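Diaminopimelate decarboxylase (Psychromonas ingrahamii, PDB 4XG1) probably catalyses the pyridoxal 5'-phosphate-dependent decarboxylation of meso-2,6-diaminopimelate to L-lysine, the last step of lysine biosynthesis, and works as a homodimer. Local coordinates at residues Leu17-Val22 / Ile324-Asp329; Tyr31-Ala36 / Tyr376-Ser381; Ala36-His41 / Ala281-Leu286; Met308-Arg313 / Cys388-Ile393. All coordinates share one frame; numbering follows the deposited sequence.

Contact 1. Residues Leu17-Val22 / Ile324-Asp329; sequences LPVEQV and IPLNTD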
# COMPACT_ATOMS: atom_id res chain seq x y z
N LEU B 17 30.18 -6.92 1.38
CA LEU B 17 29.68 -7.94 0.49
C LEU B 17 29.25 -7.40 -0.86
O LEU B 17 28.63 -6.33 -0.97
CB LEU B 17 28.52 -8.66 1.14
CG LEU B 17 28.82 -9.63 2.27
CD1 LEU B 17 27.49 -10.14 2.82
CD2 LEU B 17 29.69 -10.80 1.83
N PRO B 18 29.59 -8.13 -1.91
CA PRO B 18 28.97 -7.81 -3.19
C PRO B 18 27.44 -8.03 -3.12
O PRO B 18 26.98 -9.03 -2.58
CB PRO B 18 29.61 -8.81 -4.18
CG PRO B 18 30.52 -9.66 -3.39
CD PRO B 18 30.35 -9.38 -1.93
N VAL B 19 26.69 -7.11 -3.71
CA VAL B 19 25.26 -7.21 -3.70
C VAL B 19 24.83 -8.43 -4.49
O VAL B 19 23.95 -9.13 -4.08
CB VAL B 19 24.64 -5.91 -4.24
CG1 VAL B 19 23.16 -6.07 -4.51
CG2 VAL B 19 24.88 -4.77 -3.26
N GLU B 20 25.49 -8.72 -5.61
CA GLU B 20 25.14 -9.88 -6.42
C GLU B 20 25.17 -11.16 -5.59
O GLU B 20 24.45 -12.10 -5.88
CB GLU B 20 26.07 -10.01 -7.63
CG GLU B 20 27.45 -10.58 -7.33
CD GLU B 20 28.39 -10.57 -8.54
OE1 GLU B 20 29.62 -10.51 -8.35
OE2 GLU B 20 27.89 -10.61 -9.69
N GLN B 21 26.04 -11.20 -4.59
CA GLN B 21 26.23 -12.39 -3.78
C GLN B 21 25.03 -12.66 -2.92
O GLN B 21 24.58 -13.80 -2.79
CB GLN B 21 27.46 -12.24 -2.89
CG GLN B 21 27.86 -13.50 -2.14
CD GLN B 21 29.25 -13.37 -1.55
OE1 GLN B 21 30.26 -13.25 -2.29
NE2 GLN B 21 29.34 -13.41 -0.22
N VAL B 22 24.51 -11.61 -2.30
CA VAL B 22 23.33 -11.78 -1.44
C VAL B 22 22.10 -12.16 -2.29
O VAL B 22 21.50 -13.19 -2.07
CB VAL B 22 23.10 -10.57 -0.50
CG1 VAL B 22 24.37 -10.26 0.29
CG2 VAL B 22 22.73 -9.34 -1.27
N ILE B 324 20.19 2.27 -10.33
CA ILE B 324 21.55 2.08 -10.78
C ILE B 324 21.86 0.60 -11.03
O ILE B 324 21.25 -0.27 -10.42
CB ILE B 324 22.55 2.63 -9.76
CG1 ILE B 324 22.52 1.83 -8.47
CG2 ILE B 324 22.26 4.08 -9.51
CD1 ILE B 324 23.52 2.31 -7.45
N PRO B 325 22.85 0.32 -11.90
CA PRO B 325 23.16 -1.06 -12.26
C PRO B 325 23.98 -1.72 -11.18
O PRO B 325 24.59 -1.06 -10.37
CB PRO B 325 23.97 -0.91 -13.56
CG PRO B 325 24.67 0.39 -13.41
CD PRO B 325 23.72 1.27 -12.63
N LEU B 326 23.98 -3.04 -11.18
CA LEU B 326 24.72 -3.81 -10.20
C LEU B 326 26.22 -3.79 -10.49
O LEU B 326 27.04 -3.96 -9.59
CB LEU B 326 24.18 -5.22 -10.20
CG LEU B 326 24.57 -6.07 -9.01
CD1 LEU B 326 24.04 -5.48 -7.72
CD2 LEU B 326 24.05 -7.49 -9.19
N ASN B 327 26.57 -3.56 -11.76
CA ASN B 327 27.96 -3.46 -12.21
C ASN B 327 28.18 -2.33 -13.23
O ASN B 327 27.43 -2.22 -14.22
CB ASN B 327 28.38 -4.79 -12.85
CG ASN B 327 29.89 -4.97 -12.92
OD1 ASN B 327 30.67 -4.07 -12.56
ND2 ASN B 327 30.31 -6.15 -13.34
N THR B 328 29.23 -1.53 -13.01
CA THR B 328 29.61 -0.47 -13.95
C THR B 328 30.47 -0.97 -15.11
O THR B 328 30.46 -0.37 -16.18
CB THR B 328 30.39 0.65 -13.26
OG1 THR B 328 31.32 0.06 -12.35
CG2 THR B 328 29.45 1.57 -12.51
N ASP B 329 31.20 -2.06 -14.89
CA ASP B 329 32.04 -2.64 -15.94
C ASP B 329 31.72 -4.11 -16.16
O ASP B 329 32.43 -4.99 -15.66

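Contact 2. Residues Tyr31-Ala36 / Tyr376-Ser381; sequences YIYSRA and YGSTMS. With LLP ((2S)-2-amino-6-[[3-hydroxy-2-methyl-5-(phosphonooxymethyl)pyridin-4-yl]methylideneamino]hexanoic acid), chain T; TME (propane), chain S.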
# COMPACT_ATOMS: atom_id res chain seq x y z
N TYR B 31 14.89 -6.55 -0.47
CA TYR B 31 15.35 -5.35 0.21
C TYR B 31 16.63 -5.70 0.90
O TYR B 31 16.72 -6.77 1.53
CB TYR B 31 14.34 -4.89 1.25
CG TYR B 31 13.24 -4.01 0.68
CD1 TYR B 31 13.47 -2.65 0.44
CD2 TYR B 31 11.95 -4.52 0.45
CE1 TYR B 31 12.49 -1.84 -0.06
CE2 TYR B 31 10.96 -3.69 -0.03
CZ TYR B 31 11.23 -2.37 -0.29
OH TYR B 31 10.23 -1.51 -0.75
N ILE B 32 17.61 -4.80 0.81
CA ILE B 32 18.88 -5.01 1.48
C ILE B 32 19.26 -3.82 2.31
O ILE B 32 19.23 -2.69 1.82
CB ILE B 32 19.99 -5.26 0.44
CG1 ILE B 32 19.71 -6.56 -0.30
CG2 ILE B 32 21.35 -5.40 1.13
CD1 ILE B 32 20.65 -6.84 -1.45
N TYR B 33 19.59 -4.07 3.56
CA TYR B 33 19.86 -3.00 4.52
C TYR B 33 21.29 -3.07 5.05
O TYR B 33 21.82 -4.16 5.28
CB TYR B 33 18.91 -3.08 5.70
CG TYR B 33 17.43 -3.07 5.34
CD1 TYR B 33 16.86 -2.04 4.62
CD2 TYR B 33 16.59 -4.12 5.73
CE1 TYR B 33 15.52 -2.05 4.30
CE2 TYR B 33 15.26 -4.15 5.40
CZ TYR B 33 14.72 -3.10 4.69
OH TYR B 33 13.38 -3.12 4.38
N SER B 34 21.91 -1.89 5.21
CA SER B 34 23.23 -1.73 5.82
C SER B 34 23.14 -1.50 7.30
O SER B 34 22.64 -0.49 7.73
CB SER B 34 23.97 -0.54 5.22
OG SER B 34 25.04 -0.12 6.07
N ARG B 35 23.65 -2.42 8.09
CA ARG B 35 23.69 -2.21 9.56
C ARG B 35 24.50 -0.97 9.95
O ARG B 35 24.07 -0.17 10.78
CB ARG B 35 24.35 -3.38 10.26
CG ARG B 35 24.61 -3.02 11.70
CD ARG B 35 25.24 -4.14 12.48
NE ARG B 35 25.14 -3.83 13.91
CZ ARG B 35 25.58 -4.62 14.88
NH1 ARG B 35 26.15 -5.80 14.60
NH2 ARG B 35 25.45 -4.24 16.15
N ALA B 36 25.66 -0.81 9.31
CA ALA B 36 26.55 0.29 9.60
C ALA B 36 25.87 1.62 9.28
O ALA B 36 25.93 2.56 10.07
CB ALA B 36 27.84 0.16 8.81
N TYR B 376 9.80 3.82 4.33
CA TYR B 376 8.53 3.82 3.62
C TYR B 376 8.61 2.95 2.37
O TYR B 376 7.96 3.24 1.35
CB TYR B 376 8.11 5.26 3.33
CG TYR B 376 8.14 6.06 4.60
CD1 TYR B 376 7.19 5.86 5.60
CD2 TYR B 376 9.14 6.98 4.85
CE1 TYR B 376 7.22 6.59 6.77
CE2 TYR B 376 9.19 7.70 6.05
CZ TYR B 376 8.24 7.49 6.99
OH TYR B 376 8.26 8.16 8.16
N GLY B 377 9.36 1.86 2.50
CA GLY B 377 9.52 0.88 1.43
C GLY B 377 8.71 -0.36 1.76
O GLY B 377 7.52 -0.48 1.37
N SER B 378 9.32 -1.26 2.53
CA SER B 378 8.61 -2.45 2.92
C SER B 378 7.43 -2.15 3.79
O SER B 378 6.47 -2.90 3.75
CB SER B 378 9.51 -3.39 3.68
OG SER B 378 9.98 -2.71 4.79
N THR B 379 7.46 -1.07 4.55
CA THR B 379 6.32 -0.76 5.42
C THR B 379 5.05 -0.46 4.67
O THR B 379 3.97 -0.60 5.22
CB THR B 379 6.58 0.39 6.42
OG1 THR B 379 7.00 1.58 5.77
CG2 THR B 379 7.58 -0.04 7.40
N MET B 380 5.18 -0.01 3.43
CA MET B 380 4.01 0.28 2.64
C MET B 380 3.73 -0.84 1.64
O MET B 380 2.86 -0.65 0.78
CB MET B 380 4.13 1.61 1.91
CG MET B 380 4.51 2.75 2.83
SD MET B 380 4.33 4.35 2.04
CE MET B 380 2.57 4.54 1.96
N SER B 381 4.41 -1.97 1.74
CA SER B 381 4.25 -3.02 0.77
C SER B 381 3.02 -3.83 0.99
O SER B 381 2.48 -3.89 2.10
CB SER B 381 5.41 -3.97 0.77
OG SER B 381 5.45 -4.67 2.01
N1 LLP T . 6.53 11.64 13.88
C2 LLP T . 5.27 11.70 13.45
C2' LLP T . 4.18 12.09 14.41
C3 LLP T . 5.00 11.36 12.04
O3 LLP T . 3.74 11.43 11.54
C4 LLP T . 6.12 10.99 11.16
C4' LLP T . 5.95 10.66 9.71
C5 LLP T . 7.47 10.96 11.76
C6 LLP T . 7.59 11.28 13.10
C5' LLP T . 8.69 10.58 10.98
OP4 LLP T . 8.93 11.41 9.91
P LLP T . 10.21 11.28 8.96
OP1 LLP T . 10.27 9.80 8.62
OP2 LLP T . 10.03 12.29 7.80
OP3 LLP T . 11.42 11.87 9.71
N LLP T . 4.86 7.50 3.38
CA LLP T . 5.55 8.84 3.21
CB LLP T . 6.18 9.31 4.51
CG LLP T . 5.36 10.28 5.35
CD LLP T . 5.29 9.88 6.80
CE LLP T . 4.63 11.00 7.63
NZ LLP T . 4.65 10.87 9.10
C LLP T . 6.68 8.67 2.22
O LLP T . 6.98 7.58 1.77
OXT LLP T . 7.36 9.61 1.83
C1 TME S . 28.83 0.82 12.58
C2 TME S . 28.39 2.28 12.30
C3 TME S . 29.04 2.95 11.08
O HOH W 1 12.13 -0.57 3.26

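Contact 3. Residues Ala36-His41 / Ala281-Leu286; sequences ATIERH and ANAGVL. With TME (propane), chain S.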
# COMPACT_ATOMS: atom_id res chain seq x y z
N ALA B 36 25.66 -0.81 9.31
CA ALA B 36 26.55 0.29 9.60
C ALA B 36 25.87 1.62 9.28
O ALA B 36 25.93 2.56 10.07
CB ALA B 36 27.84 0.16 8.81
N THR B 37 25.23 1.71 8.12
CA THR B 37 24.55 2.93 7.76
C THR B 37 23.45 3.28 8.74
O THR B 37 23.27 4.42 9.07
CB THR B 37 23.93 2.82 6.39
OG1 THR B 37 24.93 2.42 5.44
CG2 THR B 37 23.31 4.16 5.96
N ILE B 38 22.71 2.28 9.21
CA ILE B 38 21.63 2.54 10.17
C ILE B 38 22.20 3.13 11.46
O ILE B 38 21.69 4.12 12.02
CB ILE B 38 20.84 1.26 10.51
CG1 ILE B 38 20.06 0.80 9.28
CG2 ILE B 38 19.88 1.48 11.65
CD1 ILE B 38 19.60 -0.63 9.36
N GLU B 39 23.25 2.48 11.94
CA GLU B 39 23.89 2.87 13.19
C GLU B 39 24.52 4.26 13.06
O GLU B 39 24.30 5.13 13.87
CB GLU B 39 24.91 1.80 13.59
CG GLU B 39 24.19 0.56 14.12
CD GLU B 39 25.10 -0.57 14.54
OE1 GLU B 39 26.27 -0.63 14.09
OE2 GLU B 39 24.60 -1.43 15.30
N ARG B 40 25.26 4.47 12.00
CA ARG B 40 25.88 5.75 11.78
C ARG B 40 24.83 6.84 11.80
O ARG B 40 25.02 7.87 12.45
CB ARG B 40 26.61 5.77 10.47
CG ARG B 40 27.51 6.95 10.30
CD ARG B 40 28.23 6.82 8.97
NE ARG B 40 27.40 7.30 7.87
CZ ARG B 40 27.63 7.07 6.57
NH1 ARG B 40 28.66 6.31 6.17
NH2 ARG B 40 26.81 7.61 5.67
N HIS B 41 23.71 6.61 11.10
CA HIS B 41 22.68 7.64 10.97
C HIS B 41 21.97 7.92 12.29
O HIS B 41 21.65 9.06 12.57
CB HIS B 41 21.68 7.30 9.87
CG HIS B 41 22.19 7.58 8.49
ND1 HIS B 41 21.53 7.15 7.37
CD2 HIS B 41 23.30 8.22 8.05
CE1 HIS B 41 22.20 7.53 6.29
NE2 HIS B 41 23.29 8.17 6.67
N ALA B 281 16.28 5.99 5.19
CA ALA B 281 16.06 6.06 3.74
C ALA B 281 17.20 5.46 2.95
O ALA B 281 17.03 4.50 2.20
CB ALA B 281 15.80 7.46 3.31
N ASN B 282 18.39 5.99 3.17
CA ASN B 282 19.55 5.55 2.39
C ASN B 282 20.33 4.43 3.07
O ASN B 282 21.37 4.02 2.56
CB ASN B 282 20.43 6.74 2.07
CG ASN B 282 19.81 7.63 1.01
OD1 ASN B 282 19.40 7.16 -0.04
ND2 ASN B 282 19.74 8.94 1.29
N ALA B 283 19.79 3.90 4.17
CA ALA B 283 20.30 2.65 4.76
C ALA B 283 19.77 1.38 4.08
O ALA B 283 20.13 0.29 4.52
CB ALA B 283 19.99 2.59 6.24
N GLY B 284 18.97 1.51 3.01
CA GLY B 284 18.48 0.35 2.29
C GLY B 284 18.30 0.55 0.81
O GLY B 284 18.08 1.65 0.34
N VAL B 285 18.39 -0.55 0.08
CA VAL B 285 18.06 -0.56 -1.32
C VAL B 285 17.10 -1.70 -1.63
O VAL B 285 16.89 -2.60 -0.81
CB VAL B 285 19.32 -0.73 -2.19
CG1 VAL B 285 20.28 0.41 -1.89
CG2 VAL B 285 20.01 -2.06 -1.93
N LEU B 286 16.53 -1.64 -2.83
CA LEU B 286 15.70 -2.72 -3.33
C LEU B 286 16.28 -3.23 -4.63
O LEU B 286 16.43 -2.47 -5.60
CB LEU B 286 14.29 -2.23 -3.59
CG LEU B 286 13.31 -3.22 -4.25
CD1 LEU B 286 13.13 -4.46 -3.41
CD2 LEU B 286 11.96 -2.57 -4.50
C1 TME S . 28.83 0.82 12.58
C2 TME S . 28.39 2.28 12.30
C3 TME S . 29.04 2.95 11.08

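Contact 4. Residues Met308-Arg313 / Cys388-Ile393; sequences MNDLIR and CRAAEI. With LLP ((2S)-2-amino-6-[[3-hydroxy-2-methyl-5-(phosphonooxymethyl)pyridin-4-yl]methylideneamino]hexanoic acid), chain T.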
# COMPACT_ATOMS: atom_id res chain seq x y z
N MET B 308 4.91 -2.00 -7.63
CA MET B 308 4.34 -1.07 -6.69
C MET B 308 3.92 -1.73 -5.39
O MET B 308 3.85 -1.06 -4.36
CB MET B 308 3.16 -0.31 -7.33
CG MET B 308 1.95 -1.18 -7.55
SD MET B 308 0.62 -0.36 -8.45
CE MET B 308 -0.10 0.48 -7.07
N ASN B 309 3.65 -3.02 -5.40
CA ASN B 309 3.39 -3.72 -4.13
C ASN B 309 4.64 -3.91 -3.29
O ASN B 309 4.55 -4.10 -2.08
CB ASN B 309 2.76 -5.07 -4.32
CG ASN B 309 3.76 -6.08 -4.81
OD1 ASN B 309 4.31 -5.92 -5.92
ND2 ASN B 309 4.05 -7.09 -3.99
N ASP B 310 5.81 -3.86 -3.92
CA ASP B 310 7.08 -3.92 -3.18
C ASP B 310 7.50 -2.52 -2.74
O ASP B 310 7.97 -2.32 -1.61
CB ASP B 310 8.11 -4.51 -4.07
CG ASP B 310 7.76 -5.89 -4.53
OD1 ASP B 310 7.72 -6.82 -3.67
OD2 ASP B 310 7.66 -6.09 -5.76
N LEU B 311 7.28 -1.54 -3.64
CA LEU B 311 7.67 -0.16 -3.40
C LEU B 311 6.68 0.76 -4.02
O LEU B 311 6.61 0.89 -5.26
CB LEU B 311 9.05 0.14 -4.00
CG LEU B 311 9.56 1.58 -3.89
CD1 LEU B 311 9.93 1.92 -2.47
CD2 LEU B 311 10.78 1.76 -4.75
N ILE B 312 5.91 1.44 -3.18
CA ILE B 312 4.80 2.24 -3.71
C ILE B 312 5.11 3.72 -3.93
O ILE B 312 4.31 4.46 -4.49
CB ILE B 312 3.55 2.06 -2.84
CG1 ILE B 312 2.29 2.40 -3.64
CG2 ILE B 312 3.64 2.95 -1.62
CD1 ILE B 312 1.00 1.93 -3.02
N ARG B 313 6.28 4.15 -3.48
CA ARG B 313 6.55 5.60 -3.39
C ARG B 313 6.46 6.27 -4.75
O ARG B 313 5.84 7.32 -4.88
CB ARG B 313 7.88 5.90 -2.70
CG ARG B 313 8.10 5.15 -1.40
CD ARG B 313 9.11 5.80 -0.45
NE ARG B 313 8.76 7.21 -0.22
CZ ARG B 313 9.33 8.27 -0.78
NH1 ARG B 313 10.32 8.14 -1.65
NH2 ARG B 313 8.90 9.49 -0.46
N CYS B 388 3.97 -12.27 -3.51
CA CYS B 388 4.54 -12.45 -2.19
C CYS B 388 5.46 -11.30 -1.83
O CYS B 388 6.20 -10.84 -2.66
CB CYS B 388 5.37 -13.74 -2.17
SG CYS B 388 4.31 -15.17 -2.32
N ARG B 389 5.41 -10.87 -0.59
CA ARG B 389 6.28 -9.83 -0.15
C ARG B 389 7.74 -10.28 -0.18
O ARG B 389 8.06 -11.44 0.11
CB ARG B 389 5.91 -9.26 1.24
CG ARG B 389 4.85 -8.19 1.10
CD ARG B 389 4.53 -7.45 2.37
NE ARG B 389 3.55 -8.17 3.18
CZ ARG B 389 2.59 -7.62 3.91
NH1 ARG B 389 1.80 -8.43 4.56
NH2 ARG B 389 2.39 -6.31 3.97
N ALA B 390 8.58 -9.32 -0.49
CA ALA B 390 9.99 -9.50 -0.68
C ALA B 390 10.70 -9.92 0.57
O ALA B 390 10.25 -9.69 1.68
CB ALA B 390 10.59 -8.18 -1.16
N ALA B 391 11.83 -10.55 0.35
CA ALA B 391 12.73 -10.88 1.44
C ALA B 391 13.43 -9.62 1.83
O ALA B 391 13.64 -8.77 1.01
CB ALA B 391 13.73 -11.94 1.02
N GLU B 392 13.79 -9.52 3.10
CA GLU B 392 14.57 -8.41 3.58
C GLU B 392 15.80 -8.97 4.25
O GLU B 392 15.72 -9.89 5.06
CB GLU B 392 13.76 -7.58 4.57
CG GLU B 392 12.64 -6.79 3.95
CD GLU B 392 11.72 -6.20 4.96
OE1 GLU B 392 10.61 -6.73 5.13
OE2 GLU B 392 12.07 -5.19 5.62
N ILE B 393 16.95 -8.37 3.92
CA ILE B 393 18.26 -8.84 4.31
C ILE B 393 19.06 -7.75 4.95
O ILE B 393 19.14 -6.63 4.45
CB ILE B 393 19.03 -9.26 3.08
CG1 ILE B 393 18.29 -10.39 2.40
CG2 ILE B 393 20.43 -9.77 3.44
CD1 ILE B 393 18.81 -10.66 1.00
N1 LLP T . 6.53 11.64 13.88
C2 LLP T . 5.27 11.70 13.45
C2' LLP T . 4.18 12.09 14.41
C3 LLP T . 5.00 11.36 12.04
O3 LLP T . 3.74 11.43 11.54
C4 LLP T . 6.12 10.99 11.16
C4' LLP T . 5.95 10.66 9.71
C5 LLP T . 7.47 10.96 11.76
C6 LLP T . 7.59 11.28 13.10
C5' LLP T . 8.69 10.58 10.98
OP4 LLP T . 8.93 11.41 9.91
P LLP T . 10.21 11.28 8.96
OP1 LLP T . 10.27 9.80 8.62
OP2 LLP T . 10.03 12.29 7.80
OP3 LLP T . 11.42 11.87 9.71
N LLP T . 4.86 7.50 3.38
CA LLP T . 5.55 8.84 3.21
CB LLP T . 6.18 9.31 4.51
CG LLP T . 5.36 10.28 5.35
CD LLP T . 5.29 9.88 6.80
CE LLP T . 4.63 11.00 7.63
NZ LLP T . 4.65 10.87 9.10
C LLP T . 6.68 8.67 2.22
O LLP T . 6.98 7.58 1.77
OXT LLP T . 7.36 9.61 1.83
O HOH W 2 6.43 -9.00 -4.57
O HOH W 3 7.48 -7.03 -0.94

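Contact 1. Residues Leu17-Val22 / Ile324-Asp329
Leu-326 pushes its forked end against Val-19 and Glu-20, joining the first turn of helix 19-26 to the chain that leaves strand 323-325 in the beta domain, the part of this two-domain fold that stands beside the TIM barrel. With CG anti to the backbone N (chi1 -165°), the leucine projects across to the helix and gives each methyl its own partner. CD1 meets Val-19 CG1 at 3.4 Å, and the two side chains approach at a slant. CD2 goes to the next residue along and lies 3.6 Å from Glu-20 CB. A leucine suits the place because its branch lies far enough from the backbone to span two successive helix residues. Val-19 is compact and beta-branched; it fills the inner side of the turn, where it also packs on Leu-12, Val-14 and Ile-32. Glu-20 lends only the aliphatic base of its side chain, while its carboxylate forms a salt bridge with Arg-11. Pro-18 stands at the N-cap, and its O accepts from Gln-21 N. The backbones of Val-19 and Leu-326 both bond to Leu-12, so strand 12-14 ties the two sides together. Just beyond the leucine the chain bends in an Asx turn: Asn-327 OD1 accepts from Asp-329 N at 3.1 Å, the donor standing well above the plane of the side-chain carbonyl.

Contact 2. Residues Tyr31-Ala36 / Tyr376-Ser381
Tyr-31 and Tyr-33, neighbours on one side of strand 30-34, extend their hydroxyl ends to Gly-377 and Ser-378 in a loop at the cofactor site. First in this part of the loop is Tyr-376, which turns from the strand to the ligand: LLP CB stands 3.5 Å above the centre of one ring face, and Tyr-376 OH donates to LLP OP1 at 2.6 Å, the phosphate oxygen lying at the ring edge and in its plane. A phenylalanine in place of Tyr-376 would keep the ring but would probably leave OP1 without this donor and the phosphate less firmly held. Gly-377 comes next, its C only 3.2 Å from Tyr-31 OH; a beta carbon would collide with that hydroxyl, which is bonded to Asp-310 O. Ser-378 sets its CB beside the Tyr-31 ring, and its N donates to a water at 3.0 Å from Ser-378 N. The same water donates to Tyr-33 OH in the plane of that ring, and the hydroxyl is also bonded to Glu-392. Thr-379 OG1 bonds to Lys-61 O. Met-380 brings SD to 3.5 Å from LLP N. Ser-381 closes the 3-10 turn: its OG, at 2.7 Å, and its N both donate to Ser-378 O. With Glu-349 of the second subunit also bonded to LLP, this is the shared active site characteristic of dimeric fold-type III pyridoxal enzymes.

Contact 3. Residues Ala36-His41 / Ala281-Leu286
Ala-283 and Thr-37 carry most of this contact, in which the first turns of helix 35-49 rest on the bend that leads into strand 284-294. The alanine methyl points at the helix and is received between two successive residues: CB lies 3.5 Å from Ile-38 CG1 and 3.7 Å from Thr-37 CG2. Here the backbones come very near, with the CA atoms of Thr-37 and Ala-283 5.2 Å apart, which leaves room for little more than a methyl group and explains why alanine fits. Thr-37 divides its two branches by polarity. CG2, anti to the backbone N (chi1 -54° placing OG1), sits against Ala-283 CA at 3.6 Å and also approaches Asn-282 O, whereas OG1 turns off to bond with Ser-34 and His-3. Ile-38 touches with its CG1 and continues onto Leu-71 and Met-72 of helix 66-74, a barrel helix. One turn after Thr-37, His-41 ND1 bonds to Ile-279 O, while Ala-36, Glu-39 and Arg-40 line a propane site on another side of the helix. The bend leads from the barrel side into the beta-domain sheet, with helix 35-49 against it, and there strand 284-294 pairs antiparallel with both strand 30-34 and strand 367-371.

Contact 4. Residues Met308-Arg313 / Cys388-Ile393
Asp-310 OD1 is gripped by two waters, each donating to it at 2.7 Å, and through them this loop residue reaches the chain entering strand 391-396 of the beta domain. The first water also donates to Cys-388 O, at 2.7 Å from that O, and accepts from Asn-309 ND2; the second accepts from Ala-390 N at 2.6 Å from that N. Direct touching is slight: OD1 lies 4.0 Å from Ala-390 CB, and a small side chain suits this position, since the waters lie between the two backbones. CG of Asp-310 lies anti to the carbonyl carbon (chi1 -60°), which carries the carboxylate toward the second segment; OD1 faces the waters, and OD2 takes a salt bridge from Arg-387 and a bond from Ala-307 N. So many donors around a buried carboxylate would probably favour its ionised form, and an aspartate suits a place that needs a short, many-handed acceptor. Farther along, Ile-312 packs on Ile-312 of the second subunit and Arg-313 enters the ligand site, consistent with its predicted role in substrate binding. Its guanidinium, brought round by a bend at chi3 (53°), meets the LLP carboxylate edge-on, and Arg-313 NE donates to LLP O at 2.7 Å, almost straight at 169°. A lysine in its place would probably be unable to hold both carboxylate oxygens, leaving that group free to turn. The second bond of the pair runs from Arg-313 NH2 to LLP OXT at 2.8 Å.

From the N terminus, residues 17-22 open the loop that contact 1 closes at 324-329. Helix 19-26 then leads to strand 30-34, where contact 2 starts, and the two contacts touch through Val-22 and Ile-32. Contact 3 shares Ala-36 with contact 2 and closes at 281-286, nested inside the loops of both earlier contacts; its span runs through the barrel. Contact 4 opens only after contact 3 has closed, so these two stand in series. Contact 1 then closes, followed by contact 2 and finally contact 4, so that contacts 1, 2 and 4 all cross one another. Together they bind N-terminal segments, barrel and active-site loops to one mixed sheet.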